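Local coordinates for antibiotic biosynthesis monooxygenase family protein (Shewanella oneidensis, PDB 2BBE) that belongs to the antibiotic biosynthesis monooxygenase family and may act as a monooxygenase, probably working as a dimer, at the interface of chains A and B. Coordinates in Å, arbitrary orientation; residue numbers count along the deposited sequence, not the author numbering. Chains: chain A/B, hypothetical protein SO0527.

The interface of chains A and B. Residues chain A 9, 14-15, 101-106; chain B 52-57.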
loop_
_atom_site.group_PDB
_atom_site.type_symbol
_atom_site.label_atom_id
_atom_site.label_comp_id
_atom_site.label_asym_id
_atom_site.label_seq_id
_atom_site.Cartn_x
_atom_site.Cartn_y
_atom_site.Cartn_z
ATOM N N ILE A 9 -15.053 10.851 -2.306
ATOM C CA ILE A 9 -15.010 9.580 -3.028
ATOM C C ILE A 9 -14.079 9.727 -4.251
ATOM O O ILE A 9 -14.213 10.663 -5.036
ATOM C CB ILE A 9 -16.433 9.123 -3.445
ATOM C CG1 ILE A 9 -17.342 8.973 -2.207
ATOM C CG2 ILE A 9 -16.368 7.777 -4.230
ATOM C CD1 ILE A 9 -18.830 8.734 -2.532
ATOM N N ILE A 14 -10.459 1.800 -8.853
ATOM C CA ILE A 14 -11.443 0.749 -8.643
ATOM C C ILE A 14 -10.892 -0.233 -7.632
ATOM O O ILE A 14 -9.772 -0.759 -7.790
ATOM C CB ILE A 14 -11.793 -0.004 -9.967
ATOM C CG1 ILE A 14 -12.524 0.943 -10.951
ATOM C CG2 ILE A 14 -12.619 -1.272 -9.675
ATOM C CD1 ILE A 14 -13.912 1.410 -10.471
ATOM N N VAL A 15 -11.673 -0.454 -6.587
ATOM C CA VAL A 15 -11.339 -1.445 -5.563
ATOM C C VAL A 15 -12.222 -2.675 -5.794
ATOM O O VAL A 15 -13.391 -2.537 -6.149
ATOM C CB VAL A 15 -11.515 -0.852 -4.130
ATOM C CG1 VAL A 15 -11.527 -1.976 -3.030
ATOM C CG2 VAL A 15 -10.377 0.168 -3.843
ATOM N N GLU A 101 -17.411 -7.954 -5.286
ATOM C CA GLU A 101 -17.963 -6.612 -5.132
ATOM C C GLU A 101 -16.923 -5.585 -5.540
ATOM O O GLU A 101 -15.776 -5.681 -5.121
ATOM C CB GLU A 101 -18.361 -6.341 -3.669
ATOM C CG GLU A 101 -19.252 -5.076 -3.516
ATOM C CD GLU A 101 -20.545 -5.355 -2.738
ATOM O OE1 GLU A 101 -20.694 -6.471 -2.185
ATOM O OE2 GLU A 101 -21.405 -4.450 -2.662
ATOM N N THR A 102 -17.322 -4.600 -6.348
ATOM C CA THR A 102 -16.400 -3.496 -6.681
ATOM C C THR A 102 -16.818 -2.233 -5.952
ATOM O O THR A 102 -17.996 -2.079 -5.580
ATOM C CB THR A 102 -16.315 -3.217 -8.211
ATOM O OG1 THR A 102 -17.600 -2.789 -8.674
ATOM C CG2 THR A 102 -15.867 -4.487 -8.968
ATOM N N TYR A 103 -15.848 -1.344 -5.746
ATOM C CA TYR A 103 -16.001 -0.183 -4.900
ATOM C C TYR A 103 -15.215 1.008 -5.463
ATOM O O TYR A 103 -14.284 0.817 -6.262
ATOM C CB TYR A 103 -15.367 -0.482 -3.546
ATOM C CG TYR A 103 -16.024 -1.542 -2.696
ATOM C CD1 TYR A 103 -15.660 -2.901 -2.808
ATOM C CD2 TYR A 103 -16.955 -1.180 -1.716
ATOM C CE1 TYR A 103 -16.240 -3.878 -1.963
ATOM C CE2 TYR A 103 -17.552 -2.146 -0.884
ATOM C CZ TYR A 103 -17.184 -3.484 -1.012
ATOM O OH TYR A 103 -17.757 -4.423 -0.177
ATOM N N HIS A 104 -15.579 2.213 -5.012
ATOM C CA HIS A 104 -14.717 3.399 -5.047
ATOM C C HIS A 104 -14.243 3.692 -3.628
ATOM O O HIS A 104 -15.006 3.537 -2.650
ATOM C CB HIS A 104 -15.478 4.627 -5.555
ATOM C CG HIS A 104 -15.788 4.571 -7.016
ATOM N ND1 HIS A 104 -17.063 4.710 -7.504
ATOM C CD2 HIS A 104 -14.986 4.395 -8.093
ATOM C CE1 HIS A 104 -17.041 4.631 -8.823
ATOM N NE2 HIS A 104 -15.794 4.428 -9.203
ATOM N N GLN A 105 -13.005 4.156 -3.521
ATOM C CA GLN A 105 -12.422 4.453 -2.231
ATOM C C GLN A 105 -12.903 5.803 -1.742
ATOM O O GLN A 105 -13.066 6.731 -2.537
ATOM C CB GLN A 105 -10.890 4.400 -2.286
ATOM C CG GLN A 105 -10.231 4.433 -0.885
ATOM C CD GLN A 105 -8.696 4.422 -0.932
ATOM O OE1 GLN A 105 -8.088 4.375 -2.004
ATOM N NE2 GLN A 105 -8.079 4.486 0.227
ATOM N N VAL A 106 -13.167 5.877 -0.438
ATOM C CA VAL A 106 -13.509 7.121 0.266
ATOM C C VAL A 106 -12.266 7.637 1.012
ATOM O O VAL A 106 -11.750 6.966 1.921
ATOM C CB VAL A 106 -14.649 6.902 1.309
ATOM C CG1 VAL A 106 -15.015 8.241 2.042
ATOM C CG2 VAL A 106 -15.858 6.275 0.656
ATOM N N LEU B 52 -11.547 3.094 3.558
ATOM C CA LEU B 52 -13.006 3.044 3.436
ATOM C C LEU B 52 -13.430 3.042 1.956
ATOM O O LEU B 52 -12.785 3.674 1.113
ATOM C CB LEU B 52 -13.623 4.248 4.174
ATOM C CG LEU B 52 -15.147 4.255 4.384
ATOM C CD1 LEU B 52 -15.630 2.993 5.166
ATOM C CD2 LEU B 52 -15.554 5.555 5.103
ATOM N N ASN B 53 -14.510 2.327 1.651
ATOM C CA ASN B 53 -14.909 2.054 0.270
ATOM C C ASN B 53 -16.439 2.024 0.174
ATOM O O ASN B 53 -17.119 1.481 1.071
ATOM C CB ASN B 53 -14.350 0.691 -0.183
ATOM C CG ASN B 53 -12.839 0.549 0.066
ATOM O OD1 ASN B 53 -12.392 0.138 1.155
ATOM N ND2 ASN B 53 -12.062 0.909 -0.923
ATOM N N VAL B 54 -16.980 2.595 -0.900
ATOM C CA VAL B 54 -18.420 2.547 -1.164
ATOM C C VAL B 54 -18.684 1.664 -2.378
ATOM O O VAL B 54 -18.017 1.795 -3.426
ATOM C CB VAL B 54 -19.043 3.972 -1.358
ATOM C CG1 VAL B 54 -19.044 4.689 -0.026
ATOM C CG2 VAL B 54 -18.257 4.808 -2.411
ATOM N N SER B 55 -19.632 0.744 -2.219
ATOM C CA SER B 55 -19.925 -0.249 -3.258
ATOM C C SER B 55 -20.510 0.362 -4.518
ATOM O O SER B 55 -21.442 1.181 -4.456
ATOM C CB SER B 55 -20.878 -1.321 -2.730
ATOM O OG SER B 55 -21.236 -2.235 -3.755
ATOM N N ARG B 56 -19.978 -0.067 -5.658
ATOM C CA ARG B 56 -20.549 0.279 -6.963
ATOM C C ARG B 56 -21.734 -0.630 -7.296
ATOM O O ARG B 56 -22.558 -0.296 -8.157
ATOM C CB ARG B 56 -19.467 0.131 -8.048
ATOM C CG ARG B 56 -18.326 1.144 -7.903
ATOM C CD ARG B 56 -17.214 0.869 -8.924
ATOM N NE ARG B 56 -17.609 1.103 -10.324
ATOM C CZ ARG B 56 -17.689 0.157 -11.259
ATOM N NH1 ARG B 56 -17.494 -1.122 -10.944
ATOM N NH2 ARG B 56 -17.995 0.484 -12.518
ATOM N N ASP B 57 -21.804 -1.787 -6.641
ATOM C CA ASP B 57 -22.854 -2.776 -6.945
ATOM C C ASP B 57 -24.085 -2.685 -6.049
ATOM O O ASP B 57 -25.193 -3.004 -6.484
ATOM C CB ASP B 57 -22.283 -4.184 -6.862
ATOM C CG ASP B 57 -21.107 -4.373 -7.795
ATOM O OD1 ASP B 57 -21.284 -4.152 -9.019
ATOM O OD2 ASP B 57 -20.013 -4.719 -7.303
HETATM O O HOH W 1 -9.921 5.335 2.600
HETATM O O HOH W 2 -19.061 -4.568 -10.346
#
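An intermolecular antiparallel β-sheet joins two copies of the protein here, part of a two-fold symmetric interface that probably holds the dimer typical of this family together. Bridge pairing runs from A:Tyr103 with B:Ser55 to A:Val106 with B:Leu52. At its middle, A:His104 and B:Val54 exchange both main-chain bonds; B:Val54 N to A:His104 O measures 2.8 Å, nearly along the C=O axis. A:Val106 N reaches B:Leu52 O at 2.7 Å, but from well above the carbonyl plane.

Past the end of the chain B strand one further main-chain bond, B:Arg56 N to A:Thr102 O, is followed by side-chain contacts. A:Thr102 N points almost straight (175° at H) at the carboxylate oxygen OD2 of B:Asp57, 2.9 Å away. With chi1 63°, the hydroxyl of A:Thr102 lies between its backbone N and carbonyl carbon, where OG1 accepts from B:Arg56 NH1 at 2.8 Å, close to the guanidinium plane. Water 2 links the same hydroxyl to B:Asp57 OD1.

The B:Arg56 chain bends at chi3. Its CD lies over one face of the A:His104 ring, 3.9 Å from the centroid, and A:Ile14 CD1 sits over one guanidinium face, toward its rim. The ring and guanidinium planes stand 76° apart, so the imidazole meets the aliphatic CD and not a stacked guanidinium. B:Ser55 OG, anti to its backbone N, donates to the anti lone pair of A:Glu101 OE2 at 2.5 Å and accepts from B:Asp57 N, so the serine hydroxyl connects the start of the loop in chain B to A:Glu101. Further along the same face of the sheet as A:His104, A:Val106 CG2 packs against B:Val54 CG1 at 3.6 Å.

In the fold, C-terminal strand 97-107 of chain A pairs with the end of strand 47-55 of chain B and the loop following it.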